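PDB 2DUA: phosphonopyruvate hydrolase from Variovorax sp., which hydrolyses the carbon-phosphorus bond of 3-phosphonopyruvate to give pyruvate and phosphate, using a divalent metal cation such as magnesium, cobalt or manganese. Local coordinates for the interface of chains A and B. Residues are numbered along the deposited sequence; one frame, centred on the assembly and turned at random. Chains: chain A/B, Phosphonopyruvate hydrolase.

The interface of chains A and B. Residues chain A 44, 48, 239-240, 243-244; chain B 26, 30, 267, 272, 275.
A:Val243 meets B:Leu26, B:Ile272 and B:Leu275 with its two methyl branches. A:Val243 CG2 takes CD2 of B:Leu26 in a tight 3.3 Å contact, the two side chains crossing at about a right angle. A:Val243 CG2 also lies 3.8 Å from CD1 of B:Ile272, whose side chain runs past the valine in the opposite direction. CG1, anti to the backbone N (chi1 161°), points instead at CD1 of B:Leu275, tip to tip. B:Ile272 divides its branches between two helices of chain A: CG1 and CD1 lie against A:Arg240 and A:Val243, while B:Ile272 CG2 reaches A:Ala48 CB at 3.5 Å and also touches the rim carbon CZ of A:Phe44. B:Leu26 also packs against the backbone O of A:Ala48, and its CD2 touches the CD1 tip of A:Ile239.

The polar tie lies at the border of this apolar patch. A:Arg240 NE donates to the backbone O of B:Pro267 at 2.9 Å, almost straight at the hydrogen (176°). The acceptor sits at the guanidinium edge, almost exactly in its plane, and the N-H arrives nearly along the C=O axis. A bend at chi3 (71°) turns the guanidinium toward this carbonyl, while A:Arg240 CG rests 3.7 Å from B:Ile272 CG1. An alanine here would probably leave the B:Pro267 carbonyl without this donor and open a gap beside B:Ile272 CG1. The proline ring itself lies on the opposing helix, B:Pro267 CG being 3.5 Å from A:Gly244 CA, where no side chain intervenes.

In this contact between two subunits of the homo-oligomer, helices 237-256 and 43-49 of chain A face helices 25-34 and 269-275 of chain B, with B:Pro267 in the loop preceding the latter. The two-fold axis repeats the patch with the chains exchanged. Its centre is about 12 Å from A:Asp54, the probable nucleophile, and A:Phe44 belongs to the substrate-binding segment, so the subunit contact lies near the active site and may help to hold the substrate-binding helix in place.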
ATOM      1  N   PHE A  44       8.638 -16.617  -4.262  1.00 11.29           N
ATOM      2  CA  PHE A  44      10.052 -16.545  -4.674  1.00 10.72           C
ATOM      3  C   PHE A  44      10.194 -15.544  -5.842  1.00 10.25           C
ATOM      4  O   PHE A  44      11.102 -14.698  -5.830  1.00 10.18           O
ATOM      5  CB  PHE A  44      10.572 -17.936  -5.109  1.00 12.55           C
ATOM      6  CG  PHE A  44      11.986 -17.898  -5.694  1.00 13.84           C
ATOM      7  CD1 PHE A  44      13.103 -17.861  -4.884  1.00 14.80           C
ATOM      8  CD2 PHE A  44      12.164 -17.861  -7.076  1.00 15.21           C
ATOM      9  CE1 PHE A  44      14.391 -17.794  -5.446  1.00 13.87           C
ATOM     10  CE2 PHE A  44      13.428 -17.797  -7.645  1.00 13.97           C
ATOM     11  CZ  PHE A  44      14.545 -17.766  -6.829  1.00 13.25           C
ATOM     12  N   ALA A  48      12.165 -12.020  -5.576  1.00  8.60           N
ATOM     13  CA  ALA A  48      13.318 -11.838  -6.489  1.00  6.87           C
ATOM     14  C   ALA A  48      13.180 -10.514  -7.286  1.00  8.93           C
ATOM     15  O   ALA A  48      14.166  -9.787  -7.451  1.00  8.50           O
ATOM     16  CB  ALA A  48      13.440 -13.023  -7.447  1.00  7.38           C
ATOM     17  N   ILE A 239      10.875 -15.173 -13.957  1.00 10.30           N
ATOM     18  CA  ILE A 239      11.870 -14.243 -13.463  1.00 11.73           C
ATOM     19  C   ILE A 239      13.229 -14.612 -14.081  1.00 10.97           C
ATOM     20  O   ILE A 239      14.022 -13.744 -14.369  1.00  9.38           O
ATOM     21  CB  ILE A 239      11.923 -14.211 -11.847  1.00  8.59           C
ATOM     22  CG1 ILE A 239      12.643 -12.954 -11.353  1.00 11.64           C
ATOM     23  CG2 ILE A 239      12.608 -15.418 -11.319  1.00  7.98           C
ATOM     24  CD1 ILE A 239      11.845 -11.695 -11.582  1.00  9.87           C
ATOM     25  N   ARG A 240      13.483 -15.904 -14.308  1.00 10.86           N
ATOM     26  CA  ARG A 240      14.786 -16.280 -14.875  1.00 11.59           C
ATOM     27  C   ARG A 240      14.899 -15.809 -16.332  1.00 10.98           C
ATOM     28  O   ARG A 240      15.934 -15.258 -16.722  1.00 10.65           O
ATOM     29  CB  ARG A 240      15.011 -17.793 -14.748  1.00  9.52           C
ATOM     30  CG  ARG A 240      15.348 -18.191 -13.276  1.00 11.42           C
ATOM     31  CD  ARG A 240      15.051 -19.713 -13.062  1.00 13.36           C
ATOM     32  NE  ARG A 240      16.025 -20.563 -13.779  1.00 14.86           N
ATOM     33  CZ  ARG A 240      15.819 -21.864 -14.001  1.00 17.86           C
ATOM     34  NH1 ARG A 240      14.691 -22.442 -13.568  1.00 15.49           N
ATOM     35  NH2 ARG A 240      16.730 -22.578 -14.636  1.00 15.76           N
ATOM     36  N   VAL A 243      15.369 -11.993 -16.265  1.00 11.78           N
ATOM     37  CA  VAL A 243      16.723 -11.595 -15.859  1.00 11.41           C
ATOM     38  C   VAL A 243      17.747 -11.823 -17.002  1.00 12.08           C
ATOM     39  O   VAL A 243      18.609 -10.967 -17.285  1.00 12.44           O
ATOM     40  CB  VAL A 243      17.205 -12.348 -14.537  1.00 11.30           C
ATOM     41  CG1 VAL A 243      18.683 -12.284 -14.416  1.00 10.50           C
ATOM     42  CG2 VAL A 243      16.564 -11.735 -13.239  1.00  8.78           C
ATOM     43  N   GLY A 244      17.660 -12.969 -17.655  1.00 13.16           N
ATOM     44  CA  GLY A 244      18.599 -13.261 -18.729  1.00 14.90           C
ATOM     45  C   GLY A 244      18.547 -12.256 -19.870  1.00 14.72           C
ATOM     46  O   GLY A 244      19.607 -11.758 -20.319  1.00 14.44           O
TER
ATOM     47  N   LEU B  26      14.860  -5.326  -9.123  1.00  9.23           N
ATOM     48  CA  LEU B  26      15.806  -6.293  -9.695  1.00 10.95           C
ATOM     49  C   LEU B  26      16.363  -5.750 -11.015  1.00  9.90           C
ATOM     50  O   LEU B  26      17.552  -5.787 -11.262  1.00  9.79           O
ATOM     51  CB  LEU B  26      15.121  -7.655  -9.946  1.00 10.88           C
ATOM     52  CG  LEU B  26      15.978  -8.754 -10.624  1.00 11.54           C
ATOM     53  CD1 LEU B  26      17.142  -9.079  -9.786  1.00 12.08           C
ATOM     54  CD2 LEU B  26      15.125 -10.014 -10.822  1.00 14.45           C
ATOM     55  N   LEU B  30      20.212  -4.745 -11.989  1.00  8.78           N
ATOM     56  CA  LEU B  30      20.901  -5.182 -13.218  1.00  9.06           C
ATOM     57  C   LEU B  30      21.421  -3.941 -14.013  1.00 10.08           C
ATOM     58  O   LEU B  30      22.469  -4.017 -14.644  1.00 10.49           O
ATOM     59  CB  LEU B  30      19.939  -6.000 -14.082  1.00 10.91           C
ATOM     60  CG  LEU B  30      19.560  -7.347 -13.412  1.00 14.17           C
ATOM     61  CD1 LEU B  30      18.440  -8.020 -14.222  1.00 12.97           C
ATOM     62  CD2 LEU B  30      20.813  -8.257 -13.301  1.00 13.53           C
ATOM     63  N   PRO B 267      19.182 -18.266 -16.846  1.00 14.46           N
ATOM     64  CA  PRO B 267      20.124 -18.016 -15.749  1.00 13.80           C
ATOM     65  C   PRO B 267      19.702 -19.069 -14.714  1.00 14.44           C
ATOM     66  O   PRO B 267      18.521 -19.479 -14.689  1.00 14.10           O
ATOM     67  CB  PRO B 267      19.655 -16.571 -15.278  1.00 11.97           C
ATOM     68  CG  PRO B 267      19.252 -15.923 -16.557  1.00 14.23           C
ATOM     69  CD  PRO B 267      18.479 -17.040 -17.304  1.00 12.32           C
ATOM     70  N   ILE B 272      19.729 -16.107  -9.424  1.00 13.23           N
ATOM     71  CA  ILE B 272      18.650 -15.227  -8.922  1.00 11.91           C
ATOM     72  C   ILE B 272      18.847 -15.059  -7.421  1.00 12.84           C
ATOM     73  O   ILE B 272      18.754 -13.943  -6.912  1.00 12.92           O
ATOM     74  CB  ILE B 272      17.236 -15.850  -9.169  1.00 12.43           C
ATOM     75  CG1 ILE B 272      17.085 -16.213 -10.656  1.00 11.06           C
ATOM     76  CG2 ILE B 272      16.162 -14.902  -8.663  1.00 11.94           C
ATOM     77  CD1 ILE B 272      17.376 -15.036 -11.614  1.00 14.24           C
ATOM     78  N   LEU B 275      21.389 -12.507  -6.772  1.00 13.29           N
ATOM     79  CA  LEU B 275      20.855 -11.177  -7.078  1.00 13.61           C
ATOM     80  C   LEU B 275      19.908 -10.647  -5.984  1.00 13.62           C
ATOM     81  O   LEU B 275      19.687  -9.442  -5.904  1.00 13.70           O
ATOM     82  CB  LEU B 275      20.119 -11.169  -8.450  1.00 13.35           C
ATOM     83  CG  LEU B 275      21.061 -11.028  -9.677  1.00 14.50           C
ATOM     84  CD1 LEU B 275      20.332 -11.332 -10.979  1.00 15.32           C
ATOM     85  CD2 LEU B 275      21.645  -9.600  -9.741  1.00 13.61           C
TER